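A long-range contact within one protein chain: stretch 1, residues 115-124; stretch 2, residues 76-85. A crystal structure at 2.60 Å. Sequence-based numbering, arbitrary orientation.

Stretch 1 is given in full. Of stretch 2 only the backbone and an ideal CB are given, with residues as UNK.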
# COMPACT_ATOMS: atom_id res chain seq x y z
N ASP A 115 24.82 -1.82 19.33
CA ASP A 115 24.82 -3.23 19.76
C ASP A 115 24.55 -4.22 18.63
O ASP A 115 24.64 -5.42 18.86
CB ASP A 115 23.83 -3.46 20.91
CG ASP A 115 24.24 -2.74 22.19
OD1 ASP A 115 25.43 -2.41 22.33
OD2 ASP A 115 23.39 -2.49 23.07
N HIS A 116 24.22 -3.75 17.42
CA HIS A 116 23.78 -4.63 16.32
C HIS A 116 24.35 -4.21 14.96
O HIS A 116 23.69 -4.36 13.93
CB HIS A 116 22.25 -4.69 16.28
CG HIS A 116 21.62 -5.21 17.53
ND1 HIS A 116 21.17 -4.39 18.54
CD2 HIS A 116 21.38 -6.48 17.95
CE1 HIS A 116 20.67 -5.12 19.52
NE2 HIS A 116 20.77 -6.39 19.18
N LEU A 117 25.61 -3.78 14.94
CA LEU A 117 26.26 -3.32 13.71
C LEU A 117 26.25 -4.34 12.57
O LEU A 117 25.90 -4.03 11.44
CB LEU A 117 27.70 -2.90 14.01
CG LEU A 117 27.84 -1.69 14.94
CD1 LEU A 117 29.27 -1.61 15.44
CD2 LEU A 117 27.46 -0.39 14.25
N ASP A 118 26.63 -5.56 12.88
CA ASP A 118 26.64 -6.62 11.88
C ASP A 118 25.25 -6.79 11.29
O ASP A 118 25.11 -6.85 10.07
CB ASP A 118 27.13 -7.94 12.46
CG ASP A 118 28.63 -7.93 12.78
OD1 ASP A 118 29.38 -7.21 12.08
OD2 ASP A 118 29.05 -8.63 13.72
N TRP A 119 24.24 -6.82 12.15
CA TRP A 119 22.85 -6.98 11.70
C TRP A 119 22.42 -5.86 10.74
O TRP A 119 21.82 -6.15 9.72
CB TRP A 119 21.90 -7.07 12.90
CG TRP A 119 20.52 -7.46 12.53
CD1 TRP A 119 19.99 -8.72 12.53
CD2 TRP A 119 19.47 -6.59 12.09
NE1 TRP A 119 18.69 -8.68 12.11
CE2 TRP A 119 18.34 -7.39 11.83
CE3 TRP A 119 19.38 -5.20 11.86
CZ2 TRP A 119 17.14 -6.86 11.38
CZ3 TRP A 119 18.19 -4.67 11.42
CH2 TRP A 119 17.09 -5.50 11.17
N PHE A 120 22.73 -4.61 11.06
CA PHE A 120 22.39 -3.48 10.19
C PHE A 120 23.15 -3.44 8.88
O PHE A 120 22.69 -2.88 7.90
CB PHE A 120 22.55 -2.13 10.92
CG PHE A 120 21.41 -1.83 11.81
CD1 PHE A 120 20.20 -1.41 11.28
CD2 PHE A 120 21.50 -2.03 13.18
CE1 PHE A 120 19.12 -1.18 12.10
CE2 PHE A 120 20.43 -1.79 14.00
CZ PHE A 120 19.24 -1.37 13.46
N GLN A 121 24.34 -4.04 8.89
CA GLN A 121 25.15 -4.21 7.69
C GLN A 121 24.51 -5.26 6.75
O GLN A 121 24.49 -5.07 5.52
CB GLN A 121 26.58 -4.58 8.11
CG GLN A 121 27.63 -4.34 7.05
CD GLN A 121 27.88 -2.87 6.79
OE1 GLN A 121 28.58 -2.20 7.56
NE2 GLN A 121 27.34 -2.35 5.67
N GLN A 122 23.96 -6.34 7.31
CA GLN A 122 23.22 -7.31 6.51
C GLN A 122 21.89 -6.79 6.01
O GLN A 122 21.54 -7.00 4.85
CB GLN A 122 22.99 -8.60 7.25
CG GLN A 122 22.25 -9.65 6.42
CD GLN A 122 22.83 -9.96 5.02
OE1 GLN A 122 24.02 -9.74 4.75
NE2 GLN A 122 21.98 -10.50 4.14
N TRP A 123 21.12 -6.14 6.89
CA TRP A 123 19.94 -5.41 6.48
C TRP A 123 20.11 -4.71 5.13
O TRP A 123 19.19 -4.74 4.31
CB TRP A 123 19.58 -4.39 7.56
CG TRP A 123 18.68 -3.28 7.10
CD1 TRP A 123 19.06 -2.05 6.64
CD2 TRP A 123 17.27 -3.31 7.06
NE1 TRP A 123 17.95 -1.32 6.31
CE2 TRP A 123 16.83 -2.07 6.55
CE3 TRP A 123 16.31 -4.26 7.41
CZ2 TRP A 123 15.48 -1.76 6.40
CZ3 TRP A 123 14.96 -3.95 7.25
CH2 TRP A 123 14.56 -2.72 6.74
N LYS A 124 21.26 -4.06 4.91
CA LYS A 124 21.49 -3.28 3.68
C LYS A 124 21.56 -4.11 2.40
O LYS A 124 21.33 -3.59 1.31
CB LYS A 124 22.80 -2.48 3.77
CG LYS A 124 22.77 -1.30 4.70
CD LYS A 124 24.02 -0.46 4.54
CE LYS A 124 23.95 0.43 3.31
NZ LYS A 124 25.06 1.42 3.34
N UNK A 76 13.72 -8.17 23.84
CA UNK A 76 13.84 -9.39 23.09
C UNK A 76 14.08 -9.11 21.61
O UNK A 76 13.17 -8.66 20.89
CB UNK A 76 12.59 -10.25 23.28
N UNK A 77 15.30 -9.41 21.15
CA UNK A 77 15.71 -9.03 19.78
C UNK A 77 14.94 -9.71 18.64
O UNK A 77 14.86 -9.16 17.53
CB UNK A 77 17.20 -9.34 19.61
N UNK A 78 14.36 -10.87 18.91
CA UNK A 78 13.60 -11.62 17.91
C UNK A 78 12.19 -11.08 17.83
O UNK A 78 11.56 -11.02 16.77
CB UNK A 78 13.58 -13.11 18.24
N UNK A 79 11.68 -10.69 18.98
CA UNK A 79 10.41 -9.99 19.03
C UNK A 79 10.49 -8.61 18.41
O UNK A 79 9.56 -8.16 17.80
CB UNK A 79 9.93 -9.88 20.48
N UNK A 80 11.63 -7.95 18.58
CA UNK A 80 11.88 -6.71 17.88
C UNK A 80 11.85 -6.95 16.37
O UNK A 80 11.21 -6.17 15.65
CB UNK A 80 13.22 -6.11 18.31
N UNK A 81 12.52 -7.99 15.91
CA UNK A 81 12.53 -8.30 14.49
C UNK A 81 11.18 -8.59 13.93
O UNK A 81 10.88 -8.20 12.80
CB UNK A 81 13.45 -9.49 14.22
N UNK A 82 10.35 -9.29 14.70
CA UNK A 82 8.97 -9.56 14.28
C UNK A 82 8.18 -8.28 14.06
O UNK A 82 7.36 -8.23 13.16
CB UNK A 82 8.26 -10.43 15.32
N UNK A 83 8.42 -7.25 14.87
CA UNK A 83 7.79 -5.94 14.66
C UNK A 83 8.26 -5.33 13.34
O UNK A 83 7.47 -4.82 12.58
CB UNK A 83 8.11 -5.00 15.82
N UNK A 84 9.54 -5.40 13.07
CA UNK A 84 10.04 -4.92 11.80
C UNK A 84 9.36 -5.67 10.65
O UNK A 84 9.01 -5.08 9.64
CB UNK A 84 11.56 -5.08 11.73
N UNK A 85 9.21 -6.97 10.81
CA UNK A 85 8.57 -7.81 9.79
C UNK A 85 7.12 -7.39 9.53
O UNK A 85 6.68 -7.33 8.39
CB UNK A 85 8.61 -9.28 10.22

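The two helices run roughly parallel, their directions 24° apart, but their axes come no closer than 14.2 Å. Such a gap calls for long, flat side chains, and stretch 1 already offers four rings: His116, Trp119, Phe120 and Trp123.

Position 76, with phi/psi of -60/110, sits just before a helix and has nothing of stretch 1 within 5.5 Å of its ideal CB. Its task is local: Asn, Asp, Ser or Thr could cap the free backbone amides. It is Asn76, whose OD1 accepts from the N of residue 79 at 3.2 Å and from the N of residue 78 at 3.1 Å.

Position 77 points toward stretch 1, its ideal CB 4.7 Å from His116 NE2. The imidazole presents a face and the Trp119 indole lies beyond, so an aromatic ring would suit, and Leu or Met could fill part of the space. The residue is Phe77, chi1 t. Its ring lies in an offset stack on His116, planes 5° apart and centroids 4.2 Å apart, with CD1 of Phe77 3.3 Å from NE2 of His116. The same ring turns its edge to the face of Trp119, where Phe77 CZ lies 3.7 Å from Trp119 CD1. One ring thus serves two neighbours, one by its face and the other by its edge.

Positions 78 and 79 find no partner in stretch 1, and many polar residues would do. They are Glu78 and Glu79.

Position 80 points toward stretch 1 from too far for a small side chain to touch it. A large aromatic, or a long Met, could reach the indole face. Trp80 extends with chi1 t and sets its edge against the face of Trp119, the six-membered rings at 72°, with Trp80 CZ3 3.6 Å from Trp119 CH2. It also meets Phe120, CH2 of Trp80 lying 4.3 Å from CZ of Phe120.

Position 81 points sideways, its ideal CB 5.4 Å from Trp119 CZ2. A long chain with an apolar stem, such as Lys, Arg, Met or Gln, could lie beside the indole. Lys81 places CD 4.0 Å from Trp119 NE1, while its NZ forms a salt bridge with Glu78 OE2 at 2.8 Å.

Positions 82 and 83 are out of reach and place no demand on this contact; they hold Gly82 and Leu83.

Position 84 again points toward stretch 1, opposite Trp123 in the backbone register. Val, Ile, Leu or Met would be reasonable. Val84 makes a modest apolar contact, CG1 lying 4.3 Å from Trp123 CZ3.

Position 85 is out of reach, and stretch 1 cannot specify it; it is Trp85.

Stretch 2 (76-85) NFEEWKGLVW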
# COMPACT_ATOMS: atom_id res chain seq x y z
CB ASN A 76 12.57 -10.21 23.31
CG ASN A 76 12.67 -11.60 22.76
OD1 ASN A 76 13.12 -11.82 21.63
ND2 ASN A 76 12.26 -12.55 23.57
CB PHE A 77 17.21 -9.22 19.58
CG PHE A 77 17.73 -8.68 18.27
CD1 PHE A 77 17.78 -7.31 18.04
CD2 PHE A 77 18.17 -9.54 17.27
CE1 PHE A 77 18.26 -6.81 16.82
CE2 PHE A 77 18.65 -9.04 16.07
CZ PHE A 77 18.70 -7.67 15.84
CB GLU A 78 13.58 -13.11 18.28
CG GLU A 78 14.97 -13.72 18.48
CD GLU A 78 15.79 -13.71 17.21
OE1 GLU A 78 17.01 -13.48 17.31
OE2 GLU A 78 15.23 -13.92 16.10
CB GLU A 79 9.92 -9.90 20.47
CG GLU A 79 9.58 -11.27 21.03
CD GLU A 79 8.41 -11.90 20.30
OE1 GLU A 79 8.47 -13.11 19.99
OE2 GLU A 79 7.41 -11.19 20.05
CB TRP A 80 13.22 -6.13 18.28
CG TRP A 80 13.51 -4.81 17.58
CD1 TRP A 80 13.04 -3.58 17.93
CD2 TRP A 80 14.31 -4.62 16.41
NE1 TRP A 80 13.51 -2.64 17.06
CE2 TRP A 80 14.29 -3.26 16.12
CE3 TRP A 80 15.02 -5.48 15.58
CZ2 TRP A 80 14.99 -2.72 15.02
CZ3 TRP A 80 15.71 -4.94 14.49
CH2 TRP A 80 15.69 -3.58 14.23
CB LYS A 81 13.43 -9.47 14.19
CG LYS A 81 14.90 -9.09 14.10
CD LYS A 81 15.79 -10.30 14.31
CE LYS A 81 15.55 -11.40 13.30
NZ LYS A 81 16.14 -12.67 13.81
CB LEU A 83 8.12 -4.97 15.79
CG LEU A 83 7.54 -5.17 17.19
CD1 LEU A 83 8.26 -4.29 18.20
CD2 LEU A 83 6.06 -4.88 17.19
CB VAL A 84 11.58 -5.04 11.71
CG1 VAL A 84 12.07 -4.61 10.35
CG2 VAL A 84 12.22 -4.17 12.78
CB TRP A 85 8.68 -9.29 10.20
CG TRP A 85 7.89 -10.19 9.30
CD1 TRP A 85 6.85 -11.00 9.66
CD2 TRP A 85 8.06 -10.34 7.89
NE1 TRP A 85 6.36 -11.64 8.56
CE2 TRP A 85 7.09 -11.26 7.46
CE3 TRP A 85 8.95 -9.79 6.94
CZ2 TRP A 85 6.97 -11.65 6.11
CZ3 TRP A 85 8.83 -10.17 5.61
CH2 TRP A 85 7.85 -11.09 5.21
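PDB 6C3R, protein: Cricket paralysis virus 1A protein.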